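Diacylglycerol O-acyltransferase (Marinobacter hydrocarbonoclasticus, PDB 6CHJ) probably catalyses acyl transfer from acyl-CoA to diacylglycerol, giving triacylglycerol, and belongs to a family that also makes wax esters. Local coordinates at residues M151-P162 with R386-L395; A35-A44 with L119-F128. All coordinates share one frame; numbering follows the deposited sequence.

Contact 1. Residues M151-P162 with R386-L395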
loop_
_atom_site.group_PDB
_atom_site.type_symbol
_atom_site.label_atom_id
_atom_site.label_comp_id
_atom_site.label_asym_id
_atom_site.label_seq_id
_atom_site.Cartn_x
_atom_site.Cartn_y
_atom_site.Cartn_z
ATOM N N MET B 151 3.305 -25.343 -5.036
ATOM C CA MET B 151 3.414 -25.279 -3.582
ATOM C C MET B 151 2.498 -26.269 -2.872
ATOM O O MET B 151 2.674 -26.495 -1.668
ATOM C CB MET B 151 3.092 -23.853 -3.105
ATOM C CG MET B 151 3.649 -23.513 -1.729
ATOM S SD MET B 151 2.621 -22.403 -0.733
ATOM C CE MET B 151 0.991 -23.135 -0.879
ATOM N N LEU B 152 1.530 -26.858 -3.568
ATOM C CA LEU B 152 0.556 -27.741 -2.947
ATOM C C LEU B 152 0.833 -29.188 -3.342
ATOM O O LEU B 152 1.699 -29.484 -4.171
ATOM C CB LEU B 152 -0.865 -27.332 -3.340
ATOM C CG LEU B 152 -1.348 -25.914 -3.027
ATOM C CD1 LEU B 152 -2.387 -25.486 -4.061
ATOM C CD2 LEU B 152 -1.922 -25.815 -1.632
ATOM N N SER B 153 0.076 -30.098 -2.735
ATOM C CA SER B 153 0.195 -31.514 -3.027
ATOM C C SER B 153 -1.199 -32.119 -3.133
ATOM O O SER B 153 -2.186 -31.547 -2.659
ATOM C CB SER B 153 1.018 -32.235 -1.953
ATOM O OG SER B 153 1.139 -33.617 -2.228
ATOM N N GLU B 154 -1.268 -33.296 -3.763
ATOM C CA GLU B 154 -2.534 -34.005 -3.905
ATOM C C GLU B 154 -2.921 -34.803 -2.665
ATOM O O GLU B 154 -4.110 -35.087 -2.483
ATOM C CB GLU B 154 -2.484 -34.932 -5.126
ATOM C CG GLU B 154 -2.863 -34.237 -6.432
ATOM C CD GLU B 154 -2.636 -35.103 -7.663
ATOM O OE1 GLU B 154 -1.576 -34.958 -8.316
ATOM O OE2 GLU B 154 -3.531 -35.917 -7.989
ATOM N N ASN B 155 -1.961 -35.141 -1.793
ATOM C CA ASN B 155 -2.233 -36.002 -0.643
ATOM C C ASN B 155 -2.673 -35.172 0.557
ATOM O O ASN B 155 -1.878 -34.376 1.067
ATOM C CB ASN B 155 -0.999 -36.824 -0.285
ATOM C CG ASN B 155 -1.158 -37.595 1.027
ATOM O OD1 ASN B 155 -2.248 -38.058 1.365
ATOM N ND2 ASN B 155 -0.062 -37.740 1.764
ATOM N N PRO B 156 -3.897 -35.350 1.063
ATOM C CA PRO B 156 -4.328 -34.607 2.253
ATOM C C PRO B 156 -3.752 -35.134 3.560
ATOM O O PRO B 156 -3.864 -34.450 4.589
ATOM C CB PRO B 156 -5.847 -34.788 2.228
ATOM C CG PRO B 156 -6.010 -36.172 1.679
ATOM C CD PRO B 156 -4.904 -36.344 0.648
ATOM N N ASP B 157 -3.180 -36.339 3.562
ATOM C CA ASP B 157 -2.573 -36.909 4.756
ATOM C C ASP B 157 -1.180 -36.351 5.022
ATOM O O ASP B 157 -0.670 -36.512 6.136
ATOM C CB ASP B 157 -2.509 -38.440 4.630
ATOM C CG ASP B 157 -3.740 -39.139 5.217
ATOM O OD1 ASP B 157 -4.236 -38.687 6.274
ATOM O OD2 ASP B 157 -4.200 -40.151 4.633
ATOM N N GLU B 158 -0.569 -35.691 4.035
ATOM C CA GLU B 158 0.803 -35.210 4.146
ATOM C C GLU B 158 0.867 -33.885 4.900
ATOM O O GLU B 158 -0.030 -33.045 4.777
ATOM C CB GLU B 158 1.409 -35.034 2.754
ATOM C CG GLU B 158 2.786 -34.399 2.774
ATOM C CD GLU B 158 3.277 -34.055 1.398
ATOM O OE1 GLU B 158 2.526 -34.300 0.430
ATOM O OE2 GLU B 158 4.416 -33.549 1.282
ATOM N N HIS B 159 1.940 -33.693 5.676
ATOM C CA HIS B 159 2.126 -32.461 6.431
ATOM C C HIS B 159 3.569 -31.974 6.272
ATOM O O HIS B 159 4.374 -32.558 5.524
ATOM C CB HIS B 159 1.724 -32.660 7.894
ATOM C CG HIS B 159 0.239 -32.625 8.119
ATOM N ND1 HIS B 159 -0.637 -33.466 7.464
ATOM C CD2 HIS B 159 -0.524 -31.839 8.916
ATOM C CE1 HIS B 159 -1.875 -33.202 7.849
ATOM N NE2 HIS B 159 -1.834 -32.219 8.733
ATOM N N GLY B 160 3.867 -30.859 6.941
ATOM C CA GLY B 160 5.185 -30.235 6.868
ATOM C C GLY B 160 5.584 -29.736 5.492
ATOM O O GLY B 160 6.756 -29.887 5.101
ATOM N N MET B 161 4.603 -29.159 4.712
ATOM C CA MET B 161 4.905 -28.632 3.383
ATOM C C MET B 161 5.387 -27.185 3.463
ATOM O O MET B 161 4.871 -26.401 4.267
ATOM C CB MET B 161 3.677 -28.686 2.487
ATOM C CG MET B 161 3.531 -29.960 1.662
ATOM S SD MET B 161 1.789 -30.203 1.247
ATOM C CE MET B 161 1.286 -31.200 2.629
ATOM N N PRO B 162 6.339 -26.820 2.608
ATOM C CA PRO B 162 6.943 -25.482 2.677
ATOM C C PRO B 162 5.968 -24.394 2.257
ATOM O O PRO B 162 4.882 -24.676 1.722
ATOM C CB PRO B 162 8.118 -25.568 1.683
ATOM C CG PRO B 162 8.285 -27.007 1.371
ATOM C CD PRO B 162 6.954 -27.651 1.560
ATOM N N ARG B 386 -7.168 -31.775 -10.362
ATOM C CA ARG B 386 -7.588 -32.587 -9.226
ATOM C C ARG B 386 -7.467 -31.772 -7.943
ATOM O O ARG B 386 -6.693 -30.812 -7.887
ATOM C CB ARG B 386 -6.750 -33.869 -9.123
ATOM C CG ARG B 386 -6.829 -34.740 -10.383
ATOM C CD ARG B 386 -6.116 -36.056 -10.235
ATOM N NE ARG B 386 -4.679 -35.871 -10.080
ATOM C CZ ARG B 386 -3.825 -35.874 -11.092
ATOM N NH1 ARG B 386 -4.275 -36.044 -12.327
ATOM N NH2 ARG B 386 -2.528 -35.705 -10.869
ATOM N N PRO B 387 -8.226 -32.132 -6.899
ATOM C CA PRO B 387 -8.199 -31.336 -5.663
ATOM C C PRO B 387 -6.814 -31.309 -5.028
ATOM O O PRO B 387 -5.969 -32.183 -5.255
ATOM C CB PRO B 387 -9.218 -32.039 -4.754
ATOM C CG PRO B 387 -10.122 -32.751 -5.685
ATOM C CD PRO B 387 -9.243 -33.195 -6.831
ATOM N N LEU B 388 -6.583 -30.266 -4.232
ATOM C CA LEU B 388 -5.256 -29.990 -3.705
ATOM C C LEU B 388 -5.368 -29.584 -2.243
ATOM O O LEU B 388 -6.435 -29.197 -1.754
ATOM C CB LEU B 388 -4.533 -28.915 -4.525
ATOM C CG LEU B 388 -4.048 -29.363 -5.903
ATOM C CD1 LEU B 388 -3.401 -28.224 -6.676
ATOM C CD2 LEU B 388 -3.090 -30.521 -5.752
ATOM N N TYR B 389 -4.249 -29.722 -1.537
ATOM C CA TYR B 389 -4.193 -29.466 -0.105
ATOM C C TYR B 389 -2.854 -28.831 0.221
ATOM O O TYR B 389 -1.839 -29.141 -0.413
ATOM C CB TYR B 389 -4.383 -30.757 0.735
ATOM C CG TYR B 389 -5.599 -31.573 0.338
ATOM C CD1 TYR B 389 -5.571 -32.394 -0.790
ATOM C CD2 TYR B 389 -6.781 -31.506 1.071
ATOM C CE1 TYR B 389 -6.672 -33.119 -1.177
ATOM C CE2 TYR B 389 -7.895 -32.243 0.689
ATOM C CZ TYR B 389 -7.830 -33.042 -0.440
ATOM O OH TYR B 389 -8.916 -33.775 -0.840
ATOM N N TRP B 390 -2.872 -27.915 1.189
ATOM C CA TRP B 390 -1.669 -27.424 1.856
ATOM C C TRP B 390 -1.726 -27.979 3.268
ATOM O O TRP B 390 -2.641 -27.639 4.025
ATOM C CB TRP B 390 -1.596 -25.897 1.874
ATOM C CG TRP B 390 -0.199 -25.333 2.132
ATOM C CD1 TRP B 390 1.004 -25.874 1.735
ATOM C CD2 TRP B 390 0.125 -24.107 2.814
ATOM N NE1 TRP B 390 2.047 -25.061 2.138
ATOM C CE2 TRP B 390 1.533 -23.976 2.802
ATOM C CE3 TRP B 390 -0.642 -23.108 3.434
ATOM C CZ2 TRP B 390 2.186 -22.890 3.389
ATOM C CZ3 TRP B 390 0.009 -22.032 4.019
ATOM C CH2 TRP B 390 1.410 -21.934 3.994
ATOM N N ASN B 391 -0.764 -28.845 3.595
ATOM C CA ASN B 391 -0.682 -29.534 4.888
ATOM C C ASN B 391 -2.070 -29.886 5.423
ATOM O O ASN B 391 -2.438 -29.558 6.555
ATOM C CB ASN B 391 0.123 -28.698 5.874
ATOM C CG ASN B 391 1.523 -28.407 5.358
ATOM O OD1 ASN B 391 2.312 -29.322 5.161
ATOM N ND2 ASN B 391 1.818 -27.134 5.088
ATOM N N GLY B 392 -2.859 -30.545 4.560
ATOM C CA GLY B 392 -4.204 -30.972 4.888
ATOM C C GLY B 392 -5.268 -29.898 4.834
ATOM O O GLY B 392 -6.436 -30.193 5.115
ATOM N N ALA B 393 -4.919 -28.660 4.498
ATOM C CA ALA B 393 -5.921 -27.632 4.257
ATOM C C ALA B 393 -6.315 -27.706 2.786
ATOM O O ALA B 393 -5.470 -27.536 1.900
ATOM C CB ALA B 393 -5.395 -26.244 4.622
ATOM N N LYS B 394 -7.581 -27.994 2.524
ATOM C CA LYS B 394 -8.037 -28.129 1.144
ATOM C C LYS B 394 -8.113 -26.756 0.480
ATOM O O LYS B 394 -8.771 -25.839 0.987
ATOM C CB LYS B 394 -9.400 -28.826 1.107
ATOM C CG LYS B 394 -9.986 -29.032 -0.285
ATOM C CD LYS B 394 -11.345 -29.721 -0.216
ATOM C CE LYS B 394 -11.959 -29.591 1.178
ATOM N NZ LYS B 394 -13.447 -29.668 1.181
ATOM N N LEU B 395 -7.436 -26.610 -0.642
ATOM C CA LEU B 395 -7.684 -25.458 -1.497
ATOM C C LEU B 395 -9.114 -25.528 -2.021
ATOM O O LEU B 395 -9.477 -26.489 -2.704
ATOM C CB LEU B 395 -6.681 -25.437 -2.652
ATOM C CG LEU B 395 -6.635 -24.188 -3.541
ATOM C CD1 LEU B 395 -6.193 -22.944 -2.742
ATOM C CD2 LEU B 395 -5.743 -24.424 -4.759
#
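The indole of W390 is gripped by M151 and P162. M151 lays its methyl CE over the five-membered ring, 3.6 Å from the centroid and only 5° off the normal. Its SD sits obliquely to the same ring, a Met-aromatic contact. At the ring edge, W390 NE1 donates to P162 O at 2.9 Å, which helps to fix the rotation of the indole. CG of W390 lies anti to the backbone N (chi1 -161°), which carries the indole to M151 and P162. L152 CD2 packs on W390 CB at 3.5 Å. L152 CD1 turns to L388 and L395.

N391 meets M161 as their side chains run past each other in opposite directions. Its ND2 donates to M161 O at 3.2 Å. N391 and G392 form the corner of a type I' turn, making W390-A393 a tight beta hairpin. The hairpin contains the edge strand of a mixed sheet. S153 extends that edge by a single antiparallel bridge, with S153 and Y389 exchanging both backbone bonds. Here the loop after helix 141-150 meets the C-terminal family region.

Farther along, P156 CB stands over the centre of the Y389 ring, 3.5 Å from the centroid, in a CH-pi contact. At the solvent-exposed end, E154 and R386 form a salt bridge. R386 NH2 donates to E154 OE1 at 2.8 Å; the carboxylate and guanidinium planes are 37° apart.

Contact 2. Residues A35-A44 with L119-F128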
loop_
_atom_site.group_PDB
_atom_site.type_symbol
_atom_site.label_atom_id
_atom_site.label_comp_id
_atom_site.label_asym_id
_atom_site.label_seq_id
_atom_site.Cartn_x
_atom_site.Cartn_y
_atom_site.Cartn_z
ATOM N N ALA B 35 -9.030 -29.403 13.248
ATOM C CA ALA B 35 -8.176 -28.265 13.551
ATOM C C ALA B 35 -8.734 -27.488 14.731
ATOM O O ALA B 35 -9.950 -27.270 14.810
ATOM C CB ALA B 35 -8.066 -27.330 12.352
ATOM N N PRO B 36 -7.856 -27.049 15.635
ATOM C CA PRO B 36 -8.314 -26.221 16.755
ATOM C C PRO B 36 -8.933 -24.928 16.242
ATOM O O PRO B 36 -8.563 -24.419 15.183
ATOM C CB PRO B 36 -7.031 -25.956 17.546
ATOM C CG PRO B 36 -5.944 -26.109 16.542
ATOM C CD PRO B 36 -6.392 -27.176 15.594
ATOM N N ASP B 37 -9.899 -24.412 17.004
ATOM C CA ASP B 37 -10.585 -23.158 16.707
ATOM C C ASP B 37 -9.630 -22.038 16.300
ATOM O O ASP B 37 -10.010 -21.132 15.553
ATOM C CB ASP B 37 -11.397 -22.700 17.923
ATOM C CG ASP B 37 -12.717 -23.424 18.054
ATOM O OD1 ASP B 37 -13.228 -23.892 17.017
ATOM O OD2 ASP B 37 -13.247 -23.521 19.188
ATOM N N ASP B 38 -8.394 -22.082 16.795
ATOM C CA ASP B 38 -7.411 -21.032 16.570
ATOM C C ASP B 38 -6.324 -21.476 15.595
ATOM O O ASP B 38 -5.165 -21.075 15.718
ATOM C CB ASP B 38 -6.799 -20.596 17.900
ATOM C CG ASP B 38 -5.928 -21.687 18.550
ATOM O OD1 ASP B 38 -6.011 -22.876 18.156
ATOM O OD2 ASP B 38 -5.147 -21.339 19.467
ATOM N N TYR B 39 -6.697 -22.272 14.583
ATOM C CA TYR B 39 -5.703 -22.918 13.719
ATOM C C TYR B 39 -4.892 -21.922 12.898
ATOM O O TYR B 39 -3.728 -22.196 12.576
ATOM C CB TYR B 39 -6.377 -23.919 12.770
ATOM C CG TYR B 39 -5.490 -24.341 11.614
ATOM C CD1 TYR B 39 -4.407 -25.185 11.814
ATOM C CD2 TYR B 39 -5.725 -23.872 10.320
ATOM C CE1 TYR B 39 -3.588 -25.572 10.756
ATOM C CE2 TYR B 39 -4.908 -24.241 9.258
ATOM C CZ TYR B 39 -3.839 -25.093 9.479
ATOM O OH TYR B 39 -3.018 -25.462 8.424
ATOM N N VAL B 40 -5.469 -20.785 12.516
ATOM C CA VAL B 40 -4.708 -19.887 11.651
ATOM C C VAL B 40 -3.613 -19.191 12.456
ATOM O O VAL B 40 -2.448 -19.157 12.036
ATOM C CB VAL B 40 -5.629 -18.890 10.921
ATOM C CG1 VAL B 40 -4.862 -18.176 9.828
ATOM C CG2 VAL B 40 -6.812 -19.635 10.285
ATOM N N ALA B 41 -3.949 -18.698 13.657
ATOM C CA ALA B 41 -2.921 -18.084 14.498
ATOM C C ALA B 41 -1.770 -19.052 14.763
ATOM O O ALA B 41 -0.594 -18.657 14.709
ATOM C CB ALA B 41 -3.533 -17.580 15.800
ATOM N N GLN B 42 -2.084 -20.337 14.998
ATOM C CA GLN B 42 -1.041 -21.364 15.077
ATOM C C GLN B 42 -0.214 -21.412 13.798
ATOM O O GLN B 42 1.015 -21.548 13.847
ATOM C CB GLN B 42 -1.659 -22.744 15.335
ATOM C CG GLN B 42 -2.530 -22.846 16.566
ATOM C CD GLN B 42 -2.341 -24.130 17.359
ATOM O OE1 GLN B 42 -2.809 -25.209 16.964
ATOM N NE2 GLN B 42 -1.666 -24.014 18.499
ATOM N N LEU B 43 -0.882 -21.331 12.636
ATOM C CA LEU B 43 -0.173 -21.423 11.360
ATOM C C LEU B 43 0.769 -20.239 11.166
ATOM O O LEU B 43 1.919 -20.401 10.720
ATOM C CB LEU B 43 -1.172 -21.504 10.203
ATOM C CG LEU B 43 -0.559 -21.435 8.798
ATOM C CD1 LEU B 43 0.574 -22.436 8.657
ATOM C CD2 LEU B 43 -1.625 -21.654 7.701
ATOM N N ALA B 44 0.283 -19.029 11.460
ATOM C CA ALA B 44 1.126 -17.855 11.277
ATOM C C ALA B 44 2.403 -17.997 12.083
ATOM O O ALA B 44 3.491 -17.665 11.601
ATOM C CB ALA B 44 0.365 -16.590 11.672
ATOM N N LEU B 119 -1.364 -13.941 4.977
ATOM C CA LEU B 119 -2.233 -14.936 5.585
ATOM C C LEU B 119 -3.361 -14.215 6.317
ATOM O O LEU B 119 -3.118 -13.477 7.278
ATOM C CB LEU B 119 -1.435 -15.840 6.524
ATOM C CG LEU B 119 -2.173 -16.839 7.428
ATOM C CD1 LEU B 119 -2.927 -17.829 6.567
ATOM C CD2 LEU B 119 -1.190 -17.559 8.387
ATOM N N ILE B 120 -4.594 -14.448 5.875
ATOM C CA ILE B 120 -5.779 -13.758 6.377
ATOM C C ILE B 120 -6.586 -14.729 7.236
ATOM O O ILE B 120 -6.979 -15.808 6.768
ATOM C CB ILE B 120 -6.644 -13.212 5.227
ATOM C CG1 ILE B 120 -5.798 -12.375 4.238
ATOM C CG2 ILE B 120 -7.828 -12.421 5.786
ATOM C CD1 ILE B 120 -6.334 -12.400 2.805
ATOM N N GLU B 121 -6.845 -14.337 8.484
ATOM C CA GLU B 121 -7.714 -15.036 9.420
ATOM C C GLU B 121 -9.010 -14.245 9.539
ATOM O O GLU B 121 -9.217 -13.246 8.847
ATOM C CB GLU B 121 -7.034 -15.222 10.795
ATOM C CG GLU B 121 -7.064 -13.981 11.728
ATOM C CD GLU B 121 -6.891 -14.324 13.236
ATOM O OE1 GLU B 121 -6.333 -15.392 13.562
ATOM O OE2 GLU B 121 -7.298 -13.504 14.101
ATOM N N GLY B 122 -9.903 -14.720 10.408
ATOM C CA GLY B 122 -11.199 -14.095 10.594
ATOM C C GLY B 122 -12.257 -14.457 9.572
ATOM O O GLY B 122 -13.303 -13.805 9.535
ATOM N N LEU B 123 -12.027 -15.454 8.729
ATOM C CA LEU B 123 -13.084 -15.870 7.817
ATOM C C LEU B 123 -14.097 -16.725 8.573
ATOM O O LEU B 123 -13.759 -17.399 9.548
ATOM C CB LEU B 123 -12.498 -16.618 6.622
ATOM C CG LEU B 123 -11.921 -15.689 5.538
ATOM C CD1 LEU B 123 -10.500 -15.176 5.873
ATOM C CD2 LEU B 123 -11.952 -16.353 4.180
ATOM N N LYS B 124 -15.354 -16.673 8.128
ATOM C CA LYS B 124 -16.473 -17.205 8.898
ATOM C C LYS B 124 -16.341 -18.677 9.273
ATOM O O LYS B 124 -16.011 -18.993 10.420
ATOM C CB LYS B 124 -17.792 -16.976 8.152
ATOM C CG LYS B 124 -18.684 -16.002 8.904
ATOM C CD LYS B 124 -19.987 -15.659 8.196
ATOM C CE LYS B 124 -20.878 -14.803 9.131
ATOM N NZ LYS B 124 -21.854 -13.904 8.418
ATOM N N ASP B 125 -16.619 -19.591 8.353
ATOM C CA ASP B 125 -16.895 -20.979 8.749
ATOM C C ASP B 125 -15.656 -21.859 8.557
ATOM O O ASP B 125 -15.619 -22.785 7.748
ATOM C CB ASP B 125 -18.104 -21.519 7.981
ATOM C CG ASP B 125 -19.412 -20.818 8.362
ATOM O OD1 ASP B 125 -19.982 -20.097 7.511
ATOM O OD2 ASP B 125 -19.882 -21.000 9.507
ATOM N N ARG B 126 -14.624 -21.543 9.337
ATOM C CA ARG B 126 -13.417 -22.368 9.438
ATOM C C ARG B 126 -12.666 -22.420 8.105
ATOM O O ARG B 126 -12.249 -23.480 7.621
ATOM C CB ARG B 126 -13.753 -23.775 9.967
ATOM C CG ARG B 126 -14.302 -23.789 11.418
ATOM C CD ARG B 126 -14.605 -25.203 11.985
ATOM N NE ARG B 126 -13.492 -26.131 11.809
ATOM C CZ ARG B 126 -12.550 -26.350 12.722
ATOM N NH1 ARG B 126 -12.578 -25.686 13.879
ATOM N NH2 ARG B 126 -11.564 -27.211 12.466
ATOM N N GLN B 127 -12.477 -21.242 7.516
ATOM C CA GLN B 127 -11.619 -21.073 6.359
ATOM C C GLN B 127 -10.570 -20.013 6.661
ATOM O O GLN B 127 -10.741 -19.186 7.558
ATOM C CB GLN B 127 -12.433 -20.677 5.123
ATOM C CG GLN B 127 -13.651 -21.549 4.899
ATOM C CD GLN B 127 -14.034 -21.662 3.429
ATOM O OE1 GLN B 127 -13.457 -22.458 2.682
ATOM N NE2 GLN B 127 -15.021 -20.875 3.012
ATOM N N PHE B 128 -9.479 -20.053 5.898
ATOM C CA PHE B 128 -8.496 -18.984 5.874
ATOM C C PHE B 128 -8.085 -18.722 4.422
ATOM O O PHE B 128 -8.482 -19.451 3.506
ATOM C CB PHE B 128 -7.297 -19.323 6.764
ATOM C CG PHE B 128 -6.466 -20.467 6.271
ATOM C CD1 PHE B 128 -5.259 -20.229 5.633
ATOM C CD2 PHE B 128 -6.863 -21.772 6.492
ATOM C CE1 PHE B 128 -4.475 -21.263 5.178
ATOM C CE2 PHE B 128 -6.081 -22.824 6.049
ATOM C CZ PHE B 128 -4.878 -22.565 5.393
#
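V40 wedges between L119, E121 and F128, where helix 39-49 packs on a face of the mixed sheet. Segment 119-128 is the turn end of the beta hairpin formed by strands 115-121 and 127-135. Segments 39-44 and 119-121 run nearly antiparallel, their axes 8.8 Å apart at closest approach.

The tight part is apolar. V40 CG1 is anti to the backbone N (chi1 -168°) and packs against L119 CD1 at 3.8 Å and E121 CB. The other branch, CG2, touches F128 CB at 3.6 Å. One turn on, L43 CG meets L119 CD2, while L43 CD2 approaches F128 CE1. The two side chains L43 and F128 cross at about a right angle. A44 presents its small CB to L119 CD2. Y39 turns its ring edge toward the face of F128 in an offset edge-to-face pair, with planes at 64° and centroids 5.8 Å apart. F128 also stacks with F29 of the neighbouring strand 22-30.

The rim is polar. On one part, E121 keeps its CB against V40, but its carboxylate OE2 is hydrogen-bonded to T89 OG1 of the second subunit, which also packs on A41. On the solvent-exposed part, at the hairpin end, R126, its chain bent at chi3, brings its guanidinium to the loop before the helix. D37 OD1 adds only a long salt bridge to R126 NH1. The firmer hold is end-on: R126 NH1 and NH2 both donate to A35 O, at 3.2 and 2.8 Å, with that oxygen in the guanidinium plane.

In the fold
Both contacts are partly buried and belong to the same six-stranded mixed sheet. Contact 1 lies at its 389-390 edge, where a loop is bound through backbone, amide and indole hydrogen bonds together with apolar packing. Contact 2 lies toward the other edge, where a helix covers the sheet mainly through aliphatic and aromatic packing. Contact 1 joins the two family regions; contact 2 stays within the catalytic one, and it alone touches the second subunit. Each has an arginine on its exposed side, paired with a carboxylate in contact 1 and chiefly with a carbonyl in contact 2. The two contacts also touch: W390 CZ3 packs on L43 CD2 at 4.0 Å, and A393 CB on F128 CE2 at 3.8 Å.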